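Local atomic coordinates of L-isoleucine-4-hydroxylase (Bacillus thuringiensis, PDB entry 6LNH), a protein that hydroxylates L-isoleucine to (4S)-4-hydroxy-L-isoleucine, using ferrous iron, ascorbate, molecular oxygen and 2-oxoglutarate. Residues Y57-D62 and A69-R74. Residues are numbered along the deposited sequence; the frame is centred on the assembly and turned at random.
Sequences YNLEDD and ARSYSR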
ATOM      1  N   TYR C  57       8.496  17.816  13.333  1.00 44.64           N
ATOM      2  CA  TYR C  57       9.687  17.239  13.940  1.00 44.78           C
ATOM      3  C   TYR C  57      10.215  18.058  15.113  1.00 45.90           C
ATOM      4  O   TYR C  57      11.227  17.670  15.706  1.00 49.17           O
ATOM      5  CB  TYR C  57      10.792  17.071  12.889  1.00 42.71           C
ATOM      6  CG  TYR C  57      10.467  16.065  11.805  1.00 42.36           C
ATOM      7  CD1 TYR C  57       9.615  16.389  10.757  1.00 41.40           C
ATOM      8  CD2 TYR C  57      11.001  14.783  11.843  1.00 43.01           C
ATOM      9  CE1 TYR C  57       9.314  15.469   9.769  1.00 41.76           C
ATOM     10  CE2 TYR C  57      10.702  13.854  10.860  1.00 49.34           C
ATOM     11  CZ  TYR C  57       9.859  14.203   9.826  1.00 48.39           C
ATOM     12  OH  TYR C  57       9.556  13.287   8.844  1.00 52.14           O
ATOM     13  N   ASN C  58       9.576  19.182  15.450  1.00 45.32           N
ATOM     14  CA  ASN C  58       9.982  20.009  16.581  1.00 51.30           C
ATOM     15  C   ASN C  58       9.085  19.850  17.805  1.00 52.13           C
ATOM     16  O   ASN C  58       9.413  20.391  18.866  1.00 54.39           O
ATOM     17  CB  ASN C  58      10.023  21.486  16.163  1.00 50.57           C
ATOM     18  CG  ASN C  58      11.119  21.772  15.151  1.00 49.92           C
ATOM     19  OD1 ASN C  58      12.279  21.411  15.355  1.00 54.55           O
ATOM     20  ND2 ASN C  58      10.753  22.415  14.050  1.00 46.14           N
ATOM     21  N   LEU C  59       7.966  19.138  17.680  1.00 49.15           N
ATOM     22  CA  LEU C  59       7.061  18.912  18.802  1.00 53.29           C
ATOM     23  C   LEU C  59       7.722  18.064  19.885  1.00 55.38           C
ATOM     24  O   LEU C  59       8.454  17.117  19.595  1.00 59.82           O
ATOM     25  CB  LEU C  59       5.776  18.241  18.319  1.00 47.37           C
ATOM     26  CG  LEU C  59       5.044  18.957  17.182  1.00 45.10           C
ATOM     27  CD1 LEU C  59       3.828  18.161  16.743  1.00 42.12           C
ATOM     28  CD2 LEU C  59       4.647  20.368  17.588  1.00 41.57           C
ATOM     29  N   GLU C  60       7.461  18.413  21.141  1.00 70.29           N
ATOM     30  CA  GLU C  60       8.038  17.721  22.286  1.00 74.07           C
ATOM     31  C   GLU C  60       7.159  16.559  22.736  1.00 73.47           C
ATOM     32  O   GLU C  60       5.940  16.568  22.557  1.00 70.79           O
ATOM     33  CB  GLU C  60       8.237  18.677  23.466  1.00 74.59           C
ATOM     34  CG  GLU C  60       9.228  19.798  23.222  1.00 86.63           C
ATOM     35  CD  GLU C  60      10.584  19.481  23.824  1.00 98.81           C
ATOM     36  OE1 GLU C  60      10.633  19.062  25.002  1.00 98.00           O
ATOM     37  OE2 GLU C  60      11.602  19.642  23.119  1.00 99.18           O
ATOM     38  N   ASP C  61       7.793  15.563  23.351  1.00 78.18           N
ATOM     39  CA  ASP C  61       7.083  14.359  23.760  1.00 83.42           C
ATOM     40  C   ASP C  61       6.228  14.633  24.994  1.00 86.74           C
ATOM     41  O   ASP C  61       6.588  15.421  25.872  1.00 83.37           O
ATOM     42  CB  ASP C  61       8.058  13.210  24.030  1.00 87.60           C
ATOM     43  CG  ASP C  61       7.389  11.847  23.929  1.00 91.37           C
ATOM     44  OD1 ASP C  61       6.154  11.802  23.733  1.00 89.85           O
ATOM     45  OD2 ASP C  61       8.092  10.823  24.047  1.00 92.29           O
ATOM     46  N   ASP C  62       5.089  13.950  25.055  1.00 90.00           N
ATOM     47  CA  ASP C  62       4.065  14.154  26.067  1.00 96.12           C
ATOM     48  C   ASP C  62       4.472  13.510  27.393  1.00100.18           C
ATOM     49  O   ASP C  62       5.381  12.678  27.459  1.00100.13           O
ATOM     50  CB  ASP C  62       2.745  13.567  25.538  1.00 94.29           C
ATOM     51  CG  ASP C  62       1.567  13.725  26.491  1.00102.04           C
ATOM     52  OD1 ASP C  62       1.629  13.245  27.642  1.00101.78           O
ATOM     53  OD2 ASP C  62       0.541  14.281  26.052  1.00 99.88           O
ATOM     54  N   ALA C  69       2.658  13.354  20.619  1.00 52.03           N
ATOM     55  CA  ALA C  69       3.185  14.705  20.930  1.00 51.74           C
ATOM     56  C   ALA C  69       2.237  15.748  20.332  1.00 49.08           C
ATOM     57  O   ALA C  69       1.644  15.456  19.283  1.00 48.65           O
ATOM     58  CB  ALA C  69       4.578  14.852  20.375  1.00 52.25           C
ATOM     59  N   ARG C  70       2.109  16.921  20.961  1.00 46.51           N
ATOM     60  CA  ARG C  70       1.158  17.935  20.434  1.00 41.65           C
ATOM     61  C   ARG C  70       1.489  19.348  20.929  1.00 46.87           C
ATOM     62  O   ARG C  70       2.237  19.485  21.909  1.00 47.99           O
ATOM     63  CB  ARG C  70      -0.266  17.576  20.863  1.00 49.65           C
ATOM     64  CG  ARG C  70      -0.505  17.691  22.362  1.00 56.06           C
ATOM     65  CD  ARG C  70      -1.912  17.302  22.770  1.00 64.87           C
ATOM     66  NE  ARG C  70      -2.922  18.148  22.156  1.00 69.69           N
ATOM     67  CZ  ARG C  70      -4.088  17.709  21.699  1.00 67.15           C
ATOM     68  NH1 ARG C  70      -4.392  16.427  21.787  1.00 66.64           N
ATOM     69  NH2 ARG C  70      -4.945  18.550  21.153  1.00 59.06           N
ATOM     70  N   SER C  71       0.919  20.343  20.243  1.00 42.51           N
ATOM     71  CA  SER C  71       1.033  21.762  20.538  1.00 42.15           C
ATOM     72  C   SER C  71      -0.334  22.384  20.314  1.00 38.44           C
ATOM     73  O   SER C  71      -1.122  21.896  19.499  1.00 35.06           O
ATOM     74  CB  SER C  71       2.080  22.458  19.656  1.00 37.86           C
ATOM     75  OG  SER C  71       3.395  22.132  20.063  1.00 38.76           O
ATOM     76  N   TYR C  72      -0.623  23.453  21.051  1.00 38.58           N
ATOM     77  CA  TYR C  72      -1.944  24.055  20.994  1.00 36.99           C
ATOM     78  C   TYR C  72      -1.830  25.571  21.031  1.00 39.30           C
ATOM     79  O   TYR C  72      -1.041  26.127  21.799  1.00 38.55           O
ATOM     80  CB  TYR C  72      -2.806  23.540  22.157  1.00 37.59           C
ATOM     81  CG  TYR C  72      -4.131  24.241  22.378  1.00 37.42           C
ATOM     82  CD1 TYR C  72      -5.105  24.260  21.390  1.00 32.27           C
ATOM     83  CD2 TYR C  72      -4.424  24.839  23.598  1.00 37.91           C
ATOM     84  CE1 TYR C  72      -6.325  24.879  21.602  1.00 35.28           C
ATOM     85  CE2 TYR C  72      -5.638  25.461  23.820  1.00 37.86           C
ATOM     86  CZ  TYR C  72      -6.585  25.479  22.818  1.00 40.90           C
ATOM     87  OH  TYR C  72      -7.797  26.096  23.034  1.00 41.16           O
ATOM     88  N   SER C  73      -2.628  26.226  20.191  1.00 33.65           N
ATOM     89  CA  SER C  73      -2.796  27.670  20.221  1.00 38.73           C
ATOM     90  C   SER C  73      -4.205  27.971  19.740  1.00 38.86           C
ATOM     91  O   SER C  73      -4.824  27.166  19.039  1.00 37.78           O
ATOM     92  CB  SER C  73      -1.756  28.386  19.349  1.00 39.07           C
ATOM     93  OG  SER C  73      -0.454  28.262  19.898  1.00 39.17           O
ATOM     94  N   ARG C  74      -4.712  29.140  20.119  1.00 38.09           N
ATOM     95  CA  ARG C  74      -6.086  29.493  19.804  1.00 39.99           C
ATOM     96  C   ARG C  74      -6.197  30.979  19.502  1.00 43.69           C
ATOM     97  O   ARG C  74      -5.408  31.794  19.990  1.00 39.66           O
ATOM     98  CB  ARG C  74      -7.039  29.118  20.949  1.00 42.28           C
ATOM     99  CG  ARG C  74      -6.633  29.661  22.304  1.00 47.30           C
ATOM    100  CD  ARG C  74      -7.750  29.471  23.314  1.00 50.05           C
ATOM    101  NE  ARG C  74      -7.428  30.050  24.613  1.00 49.96           N
ATOM    102  CZ  ARG C  74      -7.157  29.337  25.701  1.00 53.22           C
ATOM    103  NH1 ARG C  74      -7.179  28.013  25.652  1.00 48.67           N
ATOM    104  NH2 ARG C  74      -6.876  29.950  26.842  1.00 53.91           N
TER
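L59, A69, S71 and the carbonyl of E60 make up the tight part of the contact. Its apolar portion is L59 against A69, CB to CB at 4.1 Å. The methyl of A69 also sits against the carbonyl of E60, its CB 3.1 Å from E60 O. L59 reaches along the strand as well: with CG beside the backbone N and anti to the carbonyl carbon (chi1 -54°), its CD2 branch ends 3.3 Å from S71 OG. No hydrogen bond crosses, even though the CA atoms of D61 and A69 come within 4.8 Å; the two segments are held by van der Waals packing.

Past the carbonyl of E60 the loop turns to solvent: E60, D61 and D62 are exposed. E60 sends its carboxylate away from the strand, and D61 uses OD1 in a salt bridge to K155 and in a weak, bent bond from D62 N (128°). The poorly ordered D62 keeps OD2 6.5 Å from R70 NE, too far for a salt bridge. R70 points its CB away from the loop, and its side chain lies about 9 Å from the iron(III) ion bound by H170, D172 and H223.

The loop leading out of helix 44-54 lies over the start of strand 68-77, in the antiparallel main sheet of the cupin-type (double-stranded beta-helix) fold expected of 2OG-Fe dioxygenases. That strand pairs with strand 145-156, where A69 bonds to R153 and S71 to Q151 through the backbone, and L59 packs on both partners.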